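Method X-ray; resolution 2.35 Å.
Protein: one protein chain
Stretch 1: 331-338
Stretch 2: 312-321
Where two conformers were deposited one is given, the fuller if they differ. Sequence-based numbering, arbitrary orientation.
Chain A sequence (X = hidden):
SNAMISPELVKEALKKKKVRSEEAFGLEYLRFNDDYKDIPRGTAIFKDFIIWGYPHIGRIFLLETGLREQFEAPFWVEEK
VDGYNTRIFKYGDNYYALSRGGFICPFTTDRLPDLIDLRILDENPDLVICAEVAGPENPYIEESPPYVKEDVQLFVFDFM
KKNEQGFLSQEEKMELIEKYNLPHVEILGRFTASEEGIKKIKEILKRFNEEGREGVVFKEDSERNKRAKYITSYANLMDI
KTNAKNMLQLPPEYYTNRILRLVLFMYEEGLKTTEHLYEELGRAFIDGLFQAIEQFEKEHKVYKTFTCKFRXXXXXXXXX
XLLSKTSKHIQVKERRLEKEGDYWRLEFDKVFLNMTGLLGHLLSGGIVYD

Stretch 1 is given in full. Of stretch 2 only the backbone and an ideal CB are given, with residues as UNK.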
# COMPACT_ATOMS: atom_id res chain seq x y z
N GLN A 331 10.58 18.02 -5.20
CA GLN A 331 11.34 19.21 -5.56
C GLN A 331 12.50 19.36 -4.58
O GLN A 331 12.27 19.41 -3.37
CB GLN A 331 10.47 20.47 -5.49
CG GLN A 331 11.22 21.78 -5.74
CD GLN A 331 10.30 23.02 -5.80
OE1 GLN A 331 9.20 23.04 -5.24
NE2 GLN A 331 10.78 24.06 -6.46
N VAL A 332 13.73 19.45 -5.11
CA VAL A 332 14.90 19.83 -4.29
C VAL A 332 15.08 21.34 -4.34
O VAL A 332 15.08 21.96 -5.42
CB VAL A 332 16.15 19.08 -4.74
CG1 VAL A 332 17.36 19.43 -3.85
CG2 VAL A 332 15.87 17.57 -4.72
N LYS A 333 15.09 21.94 -3.16
CA LYS A 333 15.01 23.39 -3.01
C LYS A 333 16.00 23.84 -1.93
O LYS A 333 15.78 23.56 -0.75
CB LYS A 333 13.59 23.80 -2.61
CG LYS A 333 13.40 25.31 -2.32
CD LYS A 333 13.00 26.11 -3.58
CE LYS A 333 13.03 27.66 -3.40
NZ LYS A 333 13.71 28.36 -4.56
N GLU A 334 17.06 24.52 -2.35
CA GLU A 334 18.11 24.98 -1.46
C GLU A 334 17.56 26.01 -0.49
O GLU A 334 16.86 26.89 -0.92
CB GLU A 334 19.25 25.62 -2.29
CG GLU A 334 20.42 26.19 -1.46
CD GLU A 334 21.47 26.93 -2.30
OE1 GLU A 334 21.95 26.35 -3.30
OE2 GLU A 334 21.83 28.07 -1.94
N ARG A 335 17.91 25.92 0.78
CA ARG A 335 17.63 27.04 1.72
C ARG A 335 18.89 27.84 2.00
O ARG A 335 18.91 29.03 1.78
CB ARG A 335 17.06 26.56 3.04
CG ARG A 335 15.93 25.57 2.94
CD ARG A 335 15.69 24.87 4.29
NE ARG A 335 15.13 25.75 5.31
CZ ARG A 335 13.83 26.00 5.50
NH1 ARG A 335 12.89 25.44 4.73
NH2 ARG A 335 13.48 26.83 6.47
N ARG A 336 19.94 27.17 2.46
CA ARG A 336 21.20 27.82 2.89
C ARG A 336 22.45 27.13 2.32
O ARG A 336 22.57 25.90 2.37
CB ARG A 336 21.31 27.80 4.43
CG ARG A 336 20.80 29.02 5.16
CD ARG A 336 21.04 28.92 6.69
NE ARG A 336 22.47 28.96 7.03
CZ ARG A 336 23.15 28.02 7.70
NH1 ARG A 336 22.55 26.91 8.17
NH2 ARG A 336 24.45 28.20 7.93
N LEU A 337 23.37 27.93 1.78
CA LEU A 337 24.72 27.49 1.44
C LEU A 337 25.70 28.56 1.89
O LEU A 337 25.88 29.58 1.23
CB LEU A 337 24.86 27.19 -0.06
CG LEU A 337 26.15 26.48 -0.53
CD1 LEU A 337 26.55 25.20 0.28
CD2 LEU A 337 26.03 26.15 -2.01
N GLU A 338 26.34 28.30 3.01
CA GLU A 338 27.12 29.29 3.75
C GLU A 338 28.43 28.70 4.31
O GLU A 338 28.42 27.62 4.90
CB GLU A 338 26.29 29.72 4.97
CG GLU A 338 25.54 31.01 4.91
CD GLU A 338 25.17 31.44 6.34
OE1 GLU A 338 24.65 30.59 7.12
OE2 GLU A 338 25.46 32.60 6.70
N UNK A 312 34.17 21.31 0.16
CA UNK A 312 34.13 22.08 -1.06
C UNK A 312 32.72 22.51 -1.42
O UNK A 312 31.80 21.68 -1.46
CB UNK A 312 34.74 21.27 -2.21
N UNK A 313 32.56 23.79 -1.73
CA UNK A 313 31.31 24.32 -2.32
C UNK A 313 30.87 23.65 -3.61
O UNK A 313 29.72 23.30 -3.75
CB UNK A 313 31.47 25.82 -2.59
N UNK A 314 31.75 23.48 -4.57
CA UNK A 314 31.33 22.82 -5.81
C UNK A 314 30.61 21.46 -5.51
O UNK A 314 29.66 21.10 -6.21
CB UNK A 314 32.55 22.59 -6.71
N UNK A 315 31.05 20.76 -4.48
CA UNK A 315 30.47 19.48 -4.07
C UNK A 315 29.05 19.55 -3.49
O UNK A 315 28.27 18.61 -3.69
CB UNK A 315 31.39 18.84 -3.03
N UNK A 316 28.72 20.65 -2.82
CA UNK A 316 27.39 20.85 -2.32
C UNK A 316 26.49 21.14 -3.47
O UNK A 316 25.38 20.62 -3.51
CB UNK A 316 27.34 21.97 -1.28
N UNK A 317 26.96 21.96 -4.41
CA UNK A 317 26.18 22.27 -5.62
C UNK A 317 25.98 20.98 -6.41
O UNK A 317 24.86 20.70 -6.82
CB UNK A 317 26.88 23.33 -6.48
N UNK A 318 27.04 20.19 -6.58
CA UNK A 318 26.94 18.91 -7.29
C UNK A 318 25.95 17.97 -6.60
O UNK A 318 25.21 17.23 -7.29
CB UNK A 318 28.31 18.24 -7.38
N UNK A 319 25.89 18.01 -5.27
CA UNK A 319 24.93 17.18 -4.56
C UNK A 319 23.48 17.59 -4.86
O UNK A 319 22.68 16.73 -5.15
CB UNK A 319 25.19 17.26 -3.05
N UNK A 320 23.15 18.89 -4.76
CA UNK A 320 21.82 19.39 -5.18
C UNK A 320 21.45 18.92 -6.56
O UNK A 320 20.32 18.47 -6.78
CB UNK A 320 21.78 20.92 -5.14
N UNK A 321 22.38 19.05 -7.50
CA UNK A 321 22.10 18.68 -8.89
C UNK A 321 21.90 17.16 -9.00
O UNK A 321 21.00 16.69 -9.72
CB UNK A 321 23.24 19.14 -9.81

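Stretch 2 enters a helix that runs nearly antiparallel to the strand 331-338, at 153° between their N-to-C directions and 9.7 Å apart at closest approach. Val332, Glu334 and Leu337 point toward it, offering two apolar patches with a carboxylate between them.

Position 312 precedes the helix with extended angles (-120/132) and has nothing of the strand within reach of its CB, so many residues would suit. It is Lys312, whose side chain makes no contact with the strand.

At position 313 the CB points sideways, 5.5 Å from Leu337 CD2. A short side chain would leave that methyl uncovered from this side, whereas a long one with an aliphatic stem could reach it. The residue is Lys313, extended with every chi in t; its CE lies 3.9 Å from Leu337 CD2, so the methylenes make the contact.

Position 314 points away, and polar or charged residues fit; it is Glu314, whose OE1 lies 4.0 Å from Lys312 NZ in a long salt bridge. Position 315 is out of reach of the strand, which leaves its choice open; it is Asn315, with ND2 hydrogen-bonded elsewhere in the structure.

Position 316 is the most constrained. Its CB points toward the strand and already sits 3.7 Å from Leu337 CD1, so a small residue suits best. Ala316 keeps this spacing.

At position 317 the CB is sideways, 5.3 Å from Leu337 CD2, and helical angles (-63/-46) allow most residues. A medium or long apolar chain could bend back to the leucine; a basic one might instead seek Glu334. The residue is Ile317, whose end comes nearer than its CB direction suggests: CD1 lies 4.1 Å from Leu337 CD2 and 4.4 Å from Glu334 OE1.

Positions 318 and 319 lie beyond the strand's reach; they are Ala318 and Leu319.

Position 320 points toward the strand, with its CB 4.8 Å from Val332 CG1 and the Glu334 side chain nearby. A branched apolar residue would fill the gap, while a basic or hydrogen-bonding one could address the carboxylate. Leu320 takes the apolar course: CD2 packs 3.9 Å from Val332 CG1, and CD1 approaches Glu334 OE1 at 3.3 Å, a close contact in which the methyl offers the carboxylate no hydrogen bond.

Position 321 turns away, favouring no particular residue from this side; it is Glu321. No hydrogen bond crosses between the stretches, and the 312 Å² they bury rests largely on Leu337 and Leu320.

Stretch 2, residues 312-321: KKENAIALLE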
# COMPACT_ATOMS: atom_id res chain seq x y z
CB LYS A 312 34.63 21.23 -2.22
CG LYS A 312 36.08 20.84 -2.17
CD LYS A 312 36.61 20.64 -3.62
CE LYS A 312 38.07 20.13 -3.66
NZ LYS A 312 38.50 19.93 -5.09
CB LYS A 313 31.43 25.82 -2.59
CG LYS A 313 30.09 26.53 -2.59
CD LYS A 313 30.18 27.87 -3.34
CE LYS A 313 28.81 28.53 -3.43
NZ LYS A 313 28.83 29.70 -4.39
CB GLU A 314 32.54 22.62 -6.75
CG GLU A 314 33.44 21.38 -6.41
CD GLU A 314 34.88 21.50 -6.95
OE1 GLU A 314 35.63 22.36 -6.44
OE2 GLU A 314 35.27 20.71 -7.87
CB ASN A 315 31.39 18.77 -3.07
CG ASN A 315 32.64 18.29 -3.72
OD1 ASN A 315 32.65 18.09 -4.93
ND2 ASN A 315 33.69 18.06 -2.93
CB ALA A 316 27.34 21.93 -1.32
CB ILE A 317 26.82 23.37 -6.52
CG1 ILE A 317 26.68 24.75 -5.85
CG2 ILE A 317 26.19 23.40 -7.95
CD1 ILE A 317 25.29 25.41 -5.98
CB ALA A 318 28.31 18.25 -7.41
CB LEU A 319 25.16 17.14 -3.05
CG LEU A 319 24.00 16.37 -2.39
CD1 LEU A 319 24.23 14.84 -2.51
CD2 LEU A 319 23.78 16.78 -0.98
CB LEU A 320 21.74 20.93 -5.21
CG LEU A 320 21.80 21.61 -3.83
CD1 LEU A 320 21.89 23.10 -3.98
CD2 LEU A 320 20.63 21.24 -2.92
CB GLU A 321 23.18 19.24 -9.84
CG GLU A 321 23.16 20.81 -9.90
CD GLU A 321 24.18 21.45 -10.87
OE1 GLU A 321 25.20 20.81 -11.25
OE2 GLU A 321 23.97 22.63 -11.25
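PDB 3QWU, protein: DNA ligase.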